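Local coordinates for divalent ion tolerance protein CutA1 (Ehrlichia chaffeensis, PDB 4IYQ) that may bind copper ions and belongs to the trimeric CutA family, linked by name to divalent ion tolerance, at residues A52-F57 with C76-K81. Sequence-based numbering, arbitrary orientation.
Sequences ACANIF and CAIILK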
# COMPACT_ATOMS: atom_id res chain seq x y z
N ALA A 52 -7.20 8.97 -12.37
CA ALA A 52 -6.44 8.67 -13.58
C ALA A 52 -6.29 7.17 -13.80
O ALA A 52 -6.14 6.68 -14.92
CB ALA A 52 -5.04 9.34 -13.50
N CYS A 53 -6.27 6.43 -12.70
CA CYS A 53 -6.20 4.99 -12.78
C CYS A 53 -6.51 4.31 -11.45
O CYS A 53 -6.48 4.92 -10.39
CB CYS A 53 -4.81 4.56 -13.28
SG CYS A 53 -3.45 5.15 -12.26
N ALA A 54 -6.76 3.01 -11.54
CA ALA A 54 -7.01 2.18 -10.38
C ALA A 54 -6.15 0.92 -10.44
O ALA A 54 -6.02 0.30 -11.50
CB ALA A 54 -8.49 1.80 -10.31
N ASN A 55 -5.59 0.54 -9.31
CA ASN A 55 -4.95 -0.76 -9.19
C ASN A 55 -5.80 -1.66 -8.31
O ASN A 55 -6.01 -1.36 -7.13
CB ASN A 55 -3.52 -0.64 -8.63
CG ASN A 55 -2.59 0.10 -9.57
OD1 ASN A 55 -2.84 0.19 -10.77
ND2 ASN A 55 -1.51 0.62 -9.03
N ILE A 56 -6.30 -2.75 -8.88
CA ILE A 56 -7.18 -3.63 -8.14
C ILE A 56 -6.44 -4.88 -7.71
O ILE A 56 -5.87 -5.59 -8.54
CB ILE A 56 -8.43 -4.01 -8.96
CG1 ILE A 56 -9.16 -2.75 -9.43
CG2 ILE A 56 -9.34 -4.89 -8.13
CD1 ILE A 56 -10.27 -3.01 -10.45
N PHE A 57 -6.43 -5.10 -6.40
CA PHE A 57 -5.85 -6.27 -5.76
C PHE A 57 -6.99 -7.23 -5.36
O PHE A 57 -7.88 -6.86 -4.58
CB PHE A 57 -5.03 -5.90 -4.53
CG PHE A 57 -3.91 -4.93 -4.79
CD1 PHE A 57 -4.17 -3.60 -5.13
CD2 PHE A 57 -2.57 -5.33 -4.65
CE1 PHE A 57 -3.13 -2.71 -5.36
CE2 PHE A 57 -1.53 -4.46 -4.88
CZ PHE A 57 -1.80 -3.14 -5.23
N CYS A 76 -11.66 -7.22 -2.39
CA CYS A 76 -10.66 -6.63 -3.26
C CYS A 76 -10.21 -5.32 -2.64
O CYS A 76 -10.99 -4.63 -1.99
CB CYS A 76 -11.22 -6.40 -4.66
SG CYS A 76 -11.58 -7.95 -5.48
N ALA A 77 -8.94 -4.99 -2.81
CA ALA A 77 -8.47 -3.68 -2.40
C ALA A 77 -8.23 -2.86 -3.65
O ALA A 77 -7.96 -3.41 -4.71
CB ALA A 77 -7.21 -3.78 -1.55
N ILE A 78 -8.37 -1.54 -3.54
CA ILE A 78 -8.07 -0.68 -4.67
C ILE A 78 -7.18 0.48 -4.27
O ILE A 78 -7.41 1.10 -3.24
CB ILE A 78 -9.31 -0.07 -5.32
CG1 ILE A 78 -10.52 -1.00 -5.25
CG2 ILE A 78 -8.99 0.34 -6.75
CD1 ILE A 78 -11.79 -0.31 -5.71
N ILE A 79 -6.18 0.75 -5.09
CA ILE A 79 -5.44 1.99 -5.00
C ILE A 79 -5.86 2.86 -6.18
O ILE A 79 -5.77 2.46 -7.34
CB ILE A 79 -3.92 1.76 -5.03
CG1 ILE A 79 -3.48 1.01 -3.78
CG2 ILE A 79 -3.18 3.09 -5.12
CD1 ILE A 79 -2.01 0.61 -3.82
N LEU A 80 -6.34 4.05 -5.86
CA LEU A 80 -6.82 4.99 -6.85
C LEU A 80 -5.86 6.18 -6.90
O LEU A 80 -5.37 6.62 -5.85
CB LEU A 80 -8.23 5.44 -6.50
CG LEU A 80 -9.15 4.25 -6.24
CD1 LEU A 80 -10.32 4.62 -5.33
CD2 LEU A 80 -9.66 3.71 -7.56
N LYS A 81 -5.55 6.66 -8.10
CA LYS A 81 -4.63 7.78 -8.22
C LYS A 81 -5.28 9.03 -8.81
O LYS A 81 -5.89 8.98 -9.88
CB LYS A 81 -3.41 7.38 -9.05
CG LYS A 81 -2.92 5.97 -8.72
CD LYS A 81 -1.49 5.77 -9.16
CE LYS A 81 -1.18 4.29 -9.30
NZ LYS A 81 -1.70 3.76 -10.61
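Asn55 and Ile79 exchange two main-chain hydrogen bonds, Asn55 N to Ile79 O at 2.8 Å and Ile79 N to Asn55 O at 2.9 Å. Phe57 and Ala77 form a second reciprocal pair, with Phe57 N 2.8 Å from Ala77 O. Toward the start of 52-57, Lys81 N donates to Cys53 O, and Lys81 O accepts from Ala52 N at 2.8 Å in a nearly straight bond (174°). The strand directions differ by 163°, confirming an antiparallel pair.

Side chains alternate between two faces. On that of Phe57, Ala77 and Ile79, with CG beside the backbone N (chi1 -58°), the Phe57 ring lies over the face and leans back along its own strand to the level of Ile79, where CE1 meets Ile79 CD1 at 3.8 Å, obliquely, while Ala77 O sits at the ring edge. On the same face the aliphatic chain of Lys81 runs alongside Cys53 SG, with Lys81 CG 3.7 Å from it. The other face carries the methyl of Ala54, its CB 3.5 Å from Leu80 CD2 and also touching Ile78 CG2; Ile56 and Ile78 run alongside each other in the same direction, Ile56 CG1 4.1 Å from Ile78 CG2.

Helix 35-47 covers this second face through Ser42 and Ala38, whereas Tyr29 of the second subunit packs on Phe57 and Ile79. Residues 53-56 also pair with an antiparallel strand of that subunit, continuing the sheet across the interface. The contact is thus the base of the 53-66/69-83 beta hairpin in the ferredoxin-like fold of the CutA trimer.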